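Long-range contacts in replication protein (Sphinx1.76-related DNA, PDB 6H24), which probably initiates replication of a plasmid, the chain here being its N-terminal winged-helix (WH1) domain, seen as a dimer: residues 4-9 with 81-86; 13-18 with 125-130; 39-44 with 116-121; 47-52 with 105-110; 95-100 with 111-116. All blocks are in the same frame, centred on the assembly; numbering follows the deposited sequence.

Contact 1 of 5, residues 4-9 with 81-86; sequences IVKDNA and YQEKRE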
# COMPACT_ATOMS: atom_id res chain seq x y z
N ILE A 4 -6.94 17.64 9.82
CA ILE A 4 -5.81 18.41 10.31
C ILE A 4 -4.76 17.49 10.94
O ILE A 4 -3.56 17.67 10.74
CB ILE A 4 -6.28 19.48 11.32
N VAL A 5 -5.20 16.46 11.67
CA VAL A 5 -4.26 15.56 12.32
C VAL A 5 -3.47 14.78 11.27
O VAL A 5 -2.24 14.63 11.38
CB VAL A 5 -4.99 14.62 13.29
CG1 VAL A 5 -4.03 13.61 13.88
CG2 VAL A 5 -5.62 15.42 14.42
N LYS A 6 -4.16 14.23 10.26
CA LYS A 6 -3.45 13.46 9.24
C LYS A 6 -2.51 14.35 8.44
O LYS A 6 -1.37 13.97 8.16
CB LYS A 6 -4.45 12.72 8.34
CG LYS A 6 -3.76 11.79 7.33
CD LYS A 6 -4.73 10.98 6.46
CE LYS A 6 -5.69 11.80 5.63
NZ LYS A 6 -6.43 10.89 4.71
N ASP A 7 -2.99 15.54 8.06
CA ASP A 7 -2.15 16.51 7.34
C ASP A 7 -0.88 16.78 8.13
O ASP A 7 0.24 16.70 7.60
CB ASP A 7 -2.97 17.79 7.14
CG ASP A 7 -2.28 18.85 6.27
OD1 ASP A 7 -1.05 19.03 6.37
OD2 ASP A 7 -3.00 19.54 5.51
N ASN A 8 -1.02 17.03 9.44
CA ASN A 8 0.14 17.29 10.29
C ASN A 8 1.09 16.11 10.30
O ASN A 8 2.31 16.27 10.19
CB ASN A 8 -0.32 17.59 11.71
CG ASN A 8 -0.94 18.96 11.86
OD1 ASN A 8 -0.79 19.81 10.98
ND2 ASN A 8 -1.62 19.18 12.97
N ALA A 9 0.55 14.90 10.47
CA ALA A 9 1.40 13.71 10.53
C ALA A 9 2.14 13.51 9.22
O ALA A 9 3.34 13.18 9.21
CB ALA A 9 0.57 12.48 10.88
N TYR A 81 -1.04 7.90 12.46
CA TYR A 81 -1.94 8.96 12.91
C TYR A 81 -3.21 8.29 13.43
O TYR A 81 -3.38 7.08 13.29
CB TYR A 81 -2.25 9.94 11.77
CG TYR A 81 -2.93 9.28 10.59
CD1 TYR A 81 -2.19 8.62 9.62
CD2 TYR A 81 -4.32 9.32 10.44
CE1 TYR A 81 -2.80 8.00 8.55
CE2 TYR A 81 -4.94 8.69 9.37
CZ TYR A 81 -4.16 8.03 8.43
OH TYR A 81 -4.76 7.41 7.36
N GLN A 82 -4.11 9.09 13.99
CA GLN A 82 -5.35 8.56 14.53
C GLN A 82 -6.52 9.18 13.77
O GLN A 82 -6.44 10.31 13.27
CB GLN A 82 -5.53 8.86 16.03
CG GLN A 82 -4.58 8.15 16.98
CD GLN A 82 -4.76 8.63 18.41
OE1 GLN A 82 -3.81 9.04 19.07
NE2 GLN A 82 -6.00 8.58 18.89
N GLU A 83 -7.62 8.42 13.70
CA GLU A 83 -8.87 8.84 13.08
C GLU A 83 -10.06 8.44 13.95
O GLU A 83 -9.98 7.48 14.72
CB GLU A 83 -9.10 8.20 11.69
CG GLU A 83 -8.41 8.87 10.54
CD GLU A 83 -8.80 8.26 9.21
OE1 GLU A 83 -9.54 7.25 9.20
OE2 GLU A 83 -8.39 8.81 8.17
N LYS A 84 -11.16 9.18 13.79
CA LYS A 84 -12.42 8.82 14.41
C LYS A 84 -13.09 7.68 13.65
O LYS A 84 -12.95 7.56 12.42
CB LYS A 84 -13.36 10.03 14.46
N ARG A 85 -13.69 6.76 14.39
CA ARG A 85 -14.62 5.78 13.86
C ARG A 85 -15.94 5.92 14.62
O ARG A 85 -16.03 6.66 15.60
CB ARG A 85 -14.07 4.35 13.99
CG ARG A 85 -12.85 4.12 13.12
CD ARG A 85 -13.24 3.70 11.71
NE ARG A 85 -12.08 3.41 10.88
CZ ARG A 85 -11.38 4.33 10.23
NH1 ARG A 85 -11.73 5.62 10.29
NH2 ARG A 85 -10.33 3.98 9.50
N GLU A 86 -16.96 5.21 14.15
CA GLU A 86 -18.23 5.21 14.88
C GLU A 86 -18.01 4.83 16.34
O GLU A 86 -18.43 5.55 17.25
CB GLU A 86 -19.23 4.25 14.23
CG GLU A 86 -20.15 4.87 13.16
CD GLU A 86 -21.41 4.04 12.92
OE1 GLU A 86 -21.45 2.88 13.37
OE2 GLU A 86 -22.35 4.56 12.28
O HOH W 1 -7.01 8.32 6.19

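Contact 2 of 5, residues 13-18 with 125-130; sequences ASYNLA and EEQFTQ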
# COMPACT_ATOMS: atom_id res chain seq x y z
N ALA A 13 6.19 13.79 8.53
CA ALA A 13 6.88 12.66 7.92
C ALA A 13 7.56 13.06 6.62
O ALA A 13 8.59 12.48 6.25
CB ALA A 13 5.89 11.52 7.68
N SER A 14 7.02 14.06 5.92
CA SER A 14 7.59 14.47 4.63
C SER A 14 9.03 14.96 4.76
O SER A 14 9.80 14.85 3.80
CB SER A 14 6.70 15.56 4.01
OG SER A 14 6.94 16.83 4.58
N TYR A 15 9.41 15.49 5.92
CA TYR A 15 10.78 15.95 6.12
C TYR A 15 11.80 14.83 5.98
O TYR A 15 12.99 15.11 5.79
CB TYR A 15 10.96 16.59 7.50
CG TYR A 15 10.13 17.82 7.77
CD1 TYR A 15 9.76 18.69 6.75
CD2 TYR A 15 9.74 18.13 9.07
CE1 TYR A 15 9.01 19.83 7.02
CE2 TYR A 15 8.99 19.26 9.34
CZ TYR A 15 8.63 20.10 8.32
OH TYR A 15 7.88 21.23 8.61
N ASN A 16 11.38 13.57 6.11
CA ASN A 16 12.32 12.46 6.06
C ASN A 16 12.64 12.04 4.63
O ASN A 16 13.64 11.35 4.42
CB ASN A 16 11.74 11.24 6.79
CG ASN A 16 11.27 11.57 8.19
OD1 ASN A 16 11.89 12.37 8.89
ND2 ASN A 16 10.16 10.96 8.59
N LEU A 17 11.81 12.42 3.66
CA LEU A 17 12.05 12.02 2.29
C LEU A 17 13.28 12.73 1.75
O LEU A 17 13.47 13.93 1.97
CB LEU A 17 10.84 12.37 1.41
CG LEU A 17 9.69 11.37 1.34
CD1 LEU A 17 9.21 10.99 2.73
CD2 LEU A 17 8.57 11.94 0.48
N ALA A 18 14.10 12.00 1.00
CA ALA A 18 15.18 12.62 0.25
C ALA A 18 14.62 13.50 -0.87
O ALA A 18 13.46 13.36 -1.29
CB ALA A 18 16.10 11.55 -0.34
N GLU A 125 2.24 18.64 -3.08
CA GLU A 125 2.76 19.47 -4.16
C GLU A 125 3.23 20.81 -3.62
O GLU A 125 4.29 21.31 -4.02
CB GLU A 125 1.71 19.62 -5.27
CG GLU A 125 2.19 20.45 -6.47
CD GLU A 125 1.20 20.50 -7.63
OE1 GLU A 125 0.01 20.18 -7.44
OE2 GLU A 125 1.62 20.90 -8.74
N GLU A 126 2.47 21.40 -2.69
CA GLU A 126 2.86 22.66 -2.06
C GLU A 126 4.12 22.48 -1.22
O GLU A 126 5.07 23.28 -1.32
CB GLU A 126 1.72 23.19 -1.18
CG GLU A 126 0.45 23.54 -1.94
CD GLU A 126 -0.74 23.81 -1.02
OE1 GLU A 126 -0.56 23.83 0.21
OE2 GLU A 126 -1.85 24.00 -1.55
N GLN A 127 4.15 21.42 -0.42
CA GLN A 127 5.27 21.17 0.48
C GLN A 127 6.58 21.02 -0.29
O GLN A 127 7.64 21.46 0.17
CB GLN A 127 4.98 19.89 1.28
CG GLN A 127 5.97 19.58 2.38
CD GLN A 127 5.69 20.36 3.65
OE1 GLN A 127 5.02 21.40 3.61
NE2 GLN A 127 6.20 19.87 4.77
N PHE A 128 6.53 20.35 -1.43
CA PHE A 128 7.71 19.97 -2.20
C PHE A 128 8.12 20.95 -3.27
O PHE A 128 9.25 20.87 -3.76
CB PHE A 128 7.47 18.58 -2.81
CG PHE A 128 7.35 17.47 -1.80
CD1 PHE A 128 7.85 17.61 -0.51
CD2 PHE A 128 6.72 16.29 -2.13
CE1 PHE A 128 7.74 16.58 0.41
CE2 PHE A 128 6.60 15.26 -1.21
CZ PHE A 128 7.11 15.41 0.06
N THR A 129 7.25 21.86 -3.70
CA THR A 129 7.63 22.80 -4.74
C THR A 129 8.69 23.76 -4.23
O THR A 129 8.53 24.37 -3.16
CB THR A 129 6.43 23.60 -5.24
OG1 THR A 129 5.46 22.72 -5.82
CG2 THR A 129 6.88 24.62 -6.29
N GLN A 130 9.76 23.89 -4.99
CA GLN A 130 10.83 24.83 -4.68
C GLN A 130 10.85 25.90 -5.75
O GLN A 130 10.45 25.68 -6.90
CB GLN A 130 12.18 24.13 -4.61
CG GLN A 130 12.32 23.23 -3.39
CD GLN A 130 13.53 22.33 -3.48
OE1 GLN A 130 14.26 22.35 -4.48
NE2 GLN A 130 13.74 21.52 -2.45

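Contact 3 of 5, residues 39-44 with 116-121; sequences INANDP and AVVPLI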
# COMPACT_ATOMS: atom_id res chain seq x y z
N ILE A 39 -5.51 11.31 -9.95
CA ILE A 39 -4.73 10.63 -8.92
C ILE A 39 -5.68 9.96 -7.95
O ILE A 39 -6.52 10.63 -7.33
CB ILE A 39 -3.76 11.59 -8.22
CG1 ILE A 39 -2.80 12.17 -9.26
CG2 ILE A 39 -2.99 10.88 -7.11
CD1 ILE A 39 -1.78 13.12 -8.70
N ASN A 40 -5.55 8.65 -7.81
CA ASN A 40 -6.42 7.87 -6.95
C ASN A 40 -5.63 6.66 -6.45
O ASN A 40 -4.47 6.46 -6.80
CB ASN A 40 -7.70 7.45 -7.68
CG ASN A 40 -7.42 6.63 -8.93
OD1 ASN A 40 -6.90 5.52 -8.83
ND2 ASN A 40 -7.77 7.16 -10.10
N ALA A 41 -6.27 5.85 -5.60
CA ALA A 41 -5.59 4.74 -4.95
C ALA A 41 -5.53 3.48 -5.80
O ALA A 41 -5.04 2.46 -5.31
CB ALA A 41 -6.26 4.43 -3.61
N ASN A 42 -6.01 3.52 -7.04
CA ASN A 42 -6.03 2.35 -7.90
C ASN A 42 -5.11 2.43 -9.11
O ASN A 42 -4.56 1.41 -9.51
CB ASN A 42 -7.46 2.09 -8.40
CG ASN A 42 -8.19 1.10 -7.54
OD1 ASN A 42 -8.02 -0.11 -7.69
ND2 ASN A 42 -9.00 1.60 -6.62
N ASP A 43 -4.94 3.60 -9.70
CA ASP A 43 -4.36 3.68 -11.04
C ASP A 43 -2.90 4.06 -10.98
O ASP A 43 -2.55 5.06 -10.33
CB ASP A 43 -5.12 4.72 -11.87
CG ASP A 43 -6.57 4.35 -12.09
OD1 ASP A 43 -6.91 3.16 -11.95
OD2 ASP A 43 -7.37 5.26 -12.39
N PRO A 44 -2.00 3.33 -11.65
CA PRO A 44 -0.59 3.73 -11.62
C PRO A 44 -0.35 5.05 -12.33
O PRO A 44 -0.98 5.37 -13.34
CB PRO A 44 0.12 2.59 -12.37
CG PRO A 44 -0.79 1.44 -12.27
CD PRO A 44 -2.18 2.02 -12.29
N ALA A 116 -4.62 6.88 2.03
CA ALA A 116 -4.58 7.97 3.01
C ALA A 116 -3.88 9.21 2.45
O ALA A 116 -4.17 10.33 2.89
CB ALA A 116 -3.84 7.50 4.27
N VAL A 117 -2.98 9.02 1.50
CA VAL A 117 -2.19 10.12 0.95
C VAL A 117 -2.93 10.83 -0.18
O VAL A 117 -2.78 12.05 -0.35
CB VAL A 117 -0.84 9.57 0.48
CG1 VAL A 117 -0.04 10.63 -0.25
CG2 VAL A 117 -0.05 9.03 1.68
N VAL A 118 -3.75 10.09 -0.93
CA VAL A 118 -4.42 10.66 -2.11
C VAL A 118 -5.08 12.01 -1.82
O VAL A 118 -4.90 12.94 -2.62
CB VAL A 118 -5.40 9.64 -2.69
CG1 VAL A 118 -6.29 10.29 -3.73
CG2 VAL A 118 -4.66 8.45 -3.31
N PRO A 119 -5.85 12.19 -0.74
CA PRO A 119 -6.53 13.48 -0.53
C PRO A 119 -5.59 14.61 -0.17
O PRO A 119 -6.01 15.78 -0.22
CB PRO A 119 -7.51 13.20 0.62
CG PRO A 119 -7.06 11.93 1.25
CD PRO A 119 -6.26 11.16 0.24
N LEU A 120 -4.35 14.31 0.19
CA LEU A 120 -3.37 15.32 0.56
C LEU A 120 -2.32 15.55 -0.52
O LEU A 120 -1.30 16.18 -0.26
CB LEU A 120 -2.68 14.91 1.87
CG LEU A 120 -3.58 15.00 3.10
CD1 LEU A 120 -3.00 14.24 4.28
CD2 LEU A 120 -3.82 16.46 3.48
N ILE A 121 -2.56 15.07 -1.75
CA ILE A 121 -1.55 15.20 -2.80
C ILE A 121 -1.29 16.68 -3.11
O ILE A 121 -0.14 17.07 -3.36
CB ILE A 121 -1.97 14.42 -4.05
CG1 ILE A 121 -1.70 12.93 -3.86
CG2 ILE A 121 -1.19 14.90 -5.27
CD1 ILE A 121 -0.22 12.56 -3.95

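Contact 4 of 5, residues 47-52 with 105-110; sequences VHASSY and DTATVE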
# COMPACT_ATOMS: atom_id res chain seq x y z
N VAL A 47 6.13 8.08 -14.39
CA VAL A 47 7.14 9.13 -14.35
C VAL A 47 8.25 8.76 -15.32
O VAL A 47 8.79 7.65 -15.27
CB VAL A 47 7.72 9.33 -12.94
CG1 VAL A 47 8.86 10.36 -12.97
CG2 VAL A 47 6.64 9.77 -11.97
N HIS A 48 8.57 9.68 -16.23
CA HIS A 48 9.63 9.51 -17.20
C HIS A 48 10.92 10.15 -16.70
O HIS A 48 10.90 11.27 -16.19
CB HIS A 48 9.26 10.13 -18.55
CG HIS A 48 8.21 9.38 -19.30
ND1 HIS A 48 6.88 9.38 -18.93
CD2 HIS A 48 8.28 8.62 -20.41
CE1 HIS A 48 6.19 8.64 -19.77
NE2 HIS A 48 7.02 8.16 -20.68
N ALA A 49 12.04 9.43 -16.85
CA ALA A 49 13.32 10.07 -16.58
C ALA A 49 13.50 11.32 -17.43
O ALA A 49 14.13 12.29 -16.98
CB ALA A 49 14.47 9.09 -16.84
N SER A 50 12.94 11.33 -18.64
CA SER A 50 13.03 12.51 -19.49
C SER A 50 12.37 13.71 -18.84
O SER A 50 12.86 14.84 -18.96
CB SER A 50 12.39 12.22 -20.85
OG SER A 50 11.07 11.74 -20.70
N SER A 51 11.25 13.50 -18.13
CA SER A 51 10.60 14.60 -17.43
C SER A 51 11.45 15.08 -16.26
O SER A 51 11.55 16.28 -16.01
CB SER A 51 9.21 14.17 -16.94
OG SER A 51 8.41 13.71 -18.01
N TYR A 52 12.07 14.14 -15.53
CA TYR A 52 12.98 14.51 -14.45
C TYR A 52 14.09 15.39 -15.00
O TYR A 52 14.40 16.44 -14.42
CB TYR A 52 13.50 13.21 -13.80
CG TYR A 52 14.41 13.35 -12.59
CD1 TYR A 52 14.25 14.37 -11.66
CD2 TYR A 52 15.36 12.37 -12.31
CE1 TYR A 52 15.08 14.47 -10.54
CE2 TYR A 52 16.18 12.45 -11.20
CZ TYR A 52 16.03 13.49 -10.31
OH TYR A 52 16.85 13.55 -9.21
N ASP A 105 13.91 -0.50 -20.02
CA ASP A 105 14.09 -0.25 -21.45
C ASP A 105 13.56 1.12 -21.87
O ASP A 105 14.00 1.64 -22.91
CB ASP A 105 13.42 -1.36 -22.26
CG ASP A 105 14.21 -2.67 -22.21
OD1 ASP A 105 15.28 -2.70 -21.56
OD2 ASP A 105 13.75 -3.66 -22.81
N THR A 106 12.61 1.69 -21.13
CA THR A 106 12.05 3.00 -21.46
C THR A 106 12.38 4.09 -20.44
O THR A 106 11.90 5.21 -20.58
CB THR A 106 10.52 2.91 -21.59
OG1 THR A 106 9.97 2.38 -20.37
CG2 THR A 106 10.13 2.02 -22.75
N ALA A 107 13.19 3.78 -19.43
CA ALA A 107 13.56 4.76 -18.40
C ALA A 107 12.33 5.43 -17.80
O ALA A 107 12.24 6.65 -17.71
CB ALA A 107 14.51 5.82 -18.97
N THR A 108 11.38 4.60 -17.37
CA THR A 108 10.16 5.05 -16.72
C THR A 108 9.94 4.26 -15.44
O THR A 108 10.36 3.10 -15.33
CB THR A 108 8.94 4.90 -17.64
OG1 THR A 108 8.74 3.51 -17.95
CG2 THR A 108 9.15 5.65 -18.93
N VAL A 109 9.28 4.89 -14.48
CA VAL A 109 8.83 4.25 -13.26
C VAL A 109 7.33 4.48 -13.11
O VAL A 109 6.72 5.29 -13.82
CB VAL A 109 9.59 4.75 -12.02
CG1 VAL A 109 11.10 4.47 -12.15
CG2 VAL A 109 9.34 6.23 -11.80
N GLU A 110 6.72 3.74 -12.19
CA GLU A 110 5.29 3.79 -11.95
C GLU A 110 5.06 3.71 -10.44
O GLU A 110 5.72 2.93 -9.76
CB GLU A 110 4.55 2.62 -12.60
CG GLU A 110 4.24 2.75 -14.06
CD GLU A 110 3.31 1.66 -14.52
OE1 GLU A 110 2.83 0.88 -13.66
OE2 GLU A 110 3.06 1.56 -15.73
O HOH W 2 12.30 8.74 -19.82

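Contact 5 of 5, residues 95-100 with 111-116; sequences RWVSQI and IIFAPA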
# COMPACT_ATOMS: atom_id res chain seq x y z
N ARG A 95 1.22 3.43 4.37
CA ARG A 95 2.30 3.66 3.44
C ARG A 95 2.11 5.00 2.72
O ARG A 95 1.04 5.61 2.76
CB ARG A 95 2.35 2.54 2.40
CG ARG A 95 2.69 1.16 2.96
CD ARG A 95 4.02 1.15 3.65
NE ARG A 95 4.39 -0.18 4.12
CZ ARG A 95 5.51 -0.46 4.76
NH1 ARG A 95 6.42 0.48 4.98
NH2 ARG A 95 5.74 -1.70 5.16
N TRP A 96 3.18 5.46 2.07
CA TRP A 96 3.07 6.54 1.09
C TRP A 96 2.55 6.01 -0.24
O TRP A 96 1.67 6.62 -0.86
CB TRP A 96 4.43 7.21 0.88
CG TRP A 96 4.88 8.08 2.00
CD1 TRP A 96 5.36 7.67 3.20
CD2 TRP A 96 4.93 9.51 2.01
NE1 TRP A 96 5.70 8.76 3.97
CE2 TRP A 96 5.45 9.91 3.26
CE3 TRP A 96 4.60 10.50 1.07
CZ2 TRP A 96 5.63 11.24 3.61
CZ3 TRP A 96 4.78 11.82 1.42
CH2 TRP A 96 5.29 12.18 2.68
N VAL A 97 3.08 4.87 -0.68
CA VAL A 97 2.72 4.24 -1.95
C VAL A 97 2.45 2.76 -1.68
O VAL A 97 3.11 2.13 -0.85
CB VAL A 97 3.83 4.42 -3.00
CG1 VAL A 97 3.95 5.87 -3.45
CG2 VAL A 97 5.19 3.95 -2.45
N SER A 98 1.44 2.22 -2.36
CA SER A 98 1.10 0.81 -2.24
C SER A 98 1.84 -0.07 -3.23
O SER A 98 1.90 -1.30 -3.04
CB SER A 98 -0.40 0.61 -2.45
OG SER A 98 -0.80 1.14 -3.70
N GLN A 99 2.41 0.52 -4.28
CA GLN A 99 2.95 -0.22 -5.41
C GLN A 99 3.94 0.66 -6.13
O GLN A 99 3.70 1.86 -6.29
CB GLN A 99 1.82 -0.64 -6.38
CG GLN A 99 2.23 -1.53 -7.55
CD GLN A 99 1.08 -1.82 -8.49
OE1 GLN A 99 1.17 -1.56 -9.70
NE2 GLN A 99 -0.01 -2.33 -7.95
N ILE A 100 5.03 0.06 -6.60
CA ILE A 100 6.01 0.74 -7.44
C ILE A 100 6.38 -0.19 -8.60
O ILE A 100 6.15 -1.40 -8.56
CB ILE A 100 7.28 1.13 -6.66
CG1 ILE A 100 7.93 -0.12 -6.03
CG2 ILE A 100 6.94 2.16 -5.59
CD1 ILE A 100 9.26 0.13 -5.37
N ILE A 111 4.10 4.48 -9.93
CA ILE A 111 3.75 4.41 -8.52
C ILE A 111 2.23 4.49 -8.38
O ILE A 111 1.54 5.05 -9.23
CB ILE A 111 4.41 5.51 -7.67
CG1 ILE A 111 3.92 6.91 -8.05
CG2 ILE A 111 5.94 5.44 -7.80
CD1 ILE A 111 4.42 7.99 -7.11
N ILE A 112 1.72 3.91 -7.30
CA ILE A 112 0.35 4.15 -6.86
C ILE A 112 0.39 4.69 -5.44
O ILE A 112 0.98 4.07 -4.55
CB ILE A 112 -0.52 2.88 -6.91
CG1 ILE A 112 -0.45 2.20 -8.27
CG2 ILE A 112 -1.97 3.26 -6.59
CD1 ILE A 112 -1.32 0.95 -8.39
N PHE A 113 -0.24 5.84 -5.22
CA PHE A 113 -0.31 6.38 -3.87
C PHE A 113 -1.27 5.59 -3.01
O PHE A 113 -2.32 5.12 -3.47
CB PHE A 113 -0.73 7.85 -3.92
CG PHE A 113 0.34 8.77 -4.42
CD1 PHE A 113 1.44 9.05 -3.63
CD2 PHE A 113 0.26 9.33 -5.68
CE1 PHE A 113 2.44 9.89 -4.08
CE2 PHE A 113 1.26 10.17 -6.14
CZ PHE A 113 2.34 10.46 -5.34
N ALA A 114 -0.92 5.46 -1.73
CA ALA A 114 -1.80 4.84 -0.76
C ALA A 114 -3.04 5.71 -0.53
O ALA A 114 -2.99 6.93 -0.68
CB ALA A 114 -1.07 4.64 0.56
N PRO A 115 -4.16 5.10 -0.15
CA PRO A 115 -5.41 5.89 -0.08
C PRO A 115 -5.38 7.01 0.95
O PRO A 115 -6.05 8.03 0.74
CB PRO A 115 -6.49 4.85 0.23
CG PRO A 115 -5.76 3.63 0.72
CD PRO A 115 -4.39 3.66 0.08
N ALA A 116 -4.62 6.88 2.03
CA ALA A 116 -4.58 7.97 3.01
C ALA A 116 -3.88 9.21 2.45
O ALA A 116 -4.17 10.33 2.89
CB ALA A 116 -3.84 7.50 4.27
O HOH W 3 -3.16 2.43 -3.22

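Contact 1 of 5, residues 4-9 with 81-86
Helix 2-14, the first of this winged-helix domain, lies against strand 78-85, the first strand of the two-stranded antiparallel hairpin it forms with 88-95. Helix segment and strand run nearly antiparallel, their axes 166° apart and 8.0 Å from each other at the closest. Lys6 and Tyr81 carry the contact. The lysine leaves the helix with CG anti to the backbone N (chi1 -175°), and its aliphatic chain is laid over one face of the tyrosine ring, the two side chains pointing the same way. Lys6 CG sits almost exactly above the Tyr81 ring centre, 3.8 Å from the centroid, a CH-pi contact; one carbon further out, Lys6 CD is 3.6 Å from Tyr81 CZ. At the other end of the tyrosine, Tyr81 CB touches the methyl of Ala9, 3.9 Å from CB to CB. Val5 makes a looser contact, with CG1 near the carbonyl oxygen of Gln82.

Both long side chains bring their polar ends to the same water, which lies 3.0 Å from Lys6 NZ and is also hydrogen-bonded to Tyr81 OH. That water donates to Glu83 OE2, over a short 2.5 Å. The other carboxylate oxygen, Glu83 OE1, takes a salt bridge from Arg85 NH1 at 2.9 Å, while Arg85 NE pairs with Glu110 of the second subunit. Lys6 NZ also donates to the carbonyl of Ala116. With Glu83 OE2 4.5 Å from Lys6 NZ, beyond a salt bridge, and a carbonyl and a water accepting from it, the ammonium probably stays charged.

Contact 2 of 5, residues 13-18 with 125-130
Gln127 reaches out from the last turn of helix 121-128 toward the type I turn, Ser14 to Leu17, near the C-terminal end of helix 2-14. From CB its chain departs with CG anti to the backbone N, and Gln127 CG passes 3.7 Å from Ser14 OG. A bend at the next torsion (chi2 82°) then swings the amide round so that its nitrogen faces the serine. Gln127 NE2 donates to Ser14 OG over 3.1 Å, with an N-H...O angle of 152° and the oxygen close to the amide plane. The same Gln127 NE2 lies 3.6 Å from Tyr15 CE1; amide and phenol planes are only 16° apart, although the two side chains cross at about a right angle.

One residue on, Phe128 supplies the apolar half of the contact. Phe128 CE1 is 3.9 Å from Ser14 CB, and Phe128 CZ meets Leu17 CD2 at 3.8 Å, with the leucine chain crossing the phenylalanine at roughly a right angle. Leu17 also packs on Trp96 and on Ile25 of helix 19-34, which places this contact at the junction of the first, second and last helices of the domain. Thr129 closes helix 121-128 by donating from OG1 to Glu125 O.

Ser14 OG is also hydrogen-bonded to the carbonyl of Met11, one turn earlier in its own helix. The buried hydroxyl is therefore held by two partners, the carbonyl of Met11 and the N-H of Gln127, and the polar tie between the two helix ends lies alongside the aliphatic and aromatic carbons.

Contact 3 of 5, residues 39-44 with 116-121
Neither backbone here is regular along its length: residues 39-44 form the loop between helix 19-34 and strand 45-48, while 116-121 passes through a short 3-10 turn at 118-119 into helix 121-128, and the two come nearest at Asn40 and Val118, 5.9 Å between CA atoms. Val118 presents both methyls to the loop backbone. Its CG1, anti to the backbone N, lies 3.6 Å from the carbonyl oxygen of Ile39; its CG2 touches the next peptide, 3.7 Å from Asn40 C. Beside it, Ile39 and Ile121 cross obliquely, with Ile39 CD1 3.9 Å from Ile121 CG2.

Asn40 turns its side chain the other way and folds the loop on itself. Its OD1 takes two backbone N-H groups in the carbonyl plane, from Asn42 N at 2.8 Å and Asp43 N at 2.9 Å, an Asx turn within a wider Asx motif. The crowded chi1 (59°), with CG between the backbone N and the carbonyl carbon, brings the amide back over those two residues. Asn40 ND2 then gives a nearly straight bond (167°) to Asp43 OD2, 3.0 Å long and arriving from above the carboxylate plane. In the winged-helix domain this braced loop leads into strand 45-48, and both isoleucines continue inward onto Ile29 and Phe113. At the dimer interface Ala41 packs on Asn42 of the second subunit.

Contact 4 of 5, residues 47-52 with 105-110
Val47, Val109 and Thr108 bury the most surface where strand 45-48 pairs antiparallel with strand 108-113. Val47 and Val109 make a hydrogen-bonded pair: Val47 N donates to Val109 O, and Val109 N returns a bond to Val47 O, each 2.9 Å. The return bond lies in the carbonyl plane of Val47, whereas the first arrives from above the carbonyl plane of Val109. On the sheet face that holds both valines, Val109 CG2, in the crowded position between backbone N and carbonyl carbon, touches Val47 CB at 3.7 Å.

Thr108 pairs with His48 in the next, non-hydrogen-bonded position, and their side chains lie side by side on the other face. The threonine methyl, anti to the carbonyl carbon, sits over one face of the imidazole but off toward its rim, with Thr108 CG2 3.4 Å from His48 CD2, a CH-pi contact. Thr108 OG1, on the other branch, is hydrogen-bonded to Thr106 OG1 at 2.9 Å.

The pairing outlasts the strand. Ala49 N, in the first turn of helix 49-56, donates to Ala107 O over 2.9 Å, nearly along the C=O axis. A water links that same carbonyl to Ser50 N. Ala107 and Thr108 form a G1 bulge opposite Met103 of strand 97-103, which flanks the middle strand 108-113 on the side away from 45-48; helix 19-34 covers Val47, and helix 60-75 packs on Val109 and Ala49.

Contact 5 of 5, residues 95-100 with 111-116
Ile112 O takes one true hydrogen bond across the hairpin, from Ser98 N at 2.9 Å in the carbonyl plane, and a supplementary C-H...O contact from Val97 CA at 3.1 Å. Val97 CB and CG1 crowd the same oxygen. On either side of this grip the backbones are tied again: Ala114 N donates to Trp96 O in an almost perfectly straight bond (176°), and Ile112 N donates to Gln99 O at 3.0 Å. The chain turns a corner at Ser98, between the bond of Trp96 and that of Gln99.

Ile112 is also the side chain most covered here. Its CG1 branch runs alongside the extended chain of Gln99, pointing the same way, and its CD1 ends 3.6 Å from Gln99 NE2. Ser98 OG, in the crowded chi1 position (56°), lies 3.7 Å from Ile112 CB and shares a water with the carbonyl of Phe113; the water is 2.7 Å from Ser98 OG. The sheet face of Ile100 and Ile111 is less intimate, with their CG2 methyls 4.1 Å apart in an oblique crossing. Phe113 turns its ring edge to Trp96 O, and its CD1 meets Val97 CG1. The Trp96 side chain leaves the partner segment and packs on Leu17, Ile25 and Leu74, with its ring edge-to-face with Phe79.

Gln99 and Ile100 continue an antiparallel ladder with a strand of the second subunit, and Arg95 NH2 bonds to Phe75 O there. Strand 108-113 lies between 45-48 and 97-103, the winged-helix order, consistent with a hairpin carrying the wing at its turn.

From the N terminus, helix 2-14 enters contact 1, which closes on strand 78-85, and its end enters contact 2, whose long loop runs to helix 121-128; contact 1 crosses contacts 2, 3 and 4 but closes before contact 5 opens. Within contact 2's span, contact 3 joins the 39-44 loop to the turn before that last helix, and encloses both contact 4 and contact 5. Those two cross each other, and share strand 108-113 as the middle of the three-stranded sheet. Contact 3 meets contact 5 at Ala116, whose carbonyl also receives Lys6 of contact 1, while Trp96 of contact 5 packs on contact 2. All but contact 2 touch the second subunit.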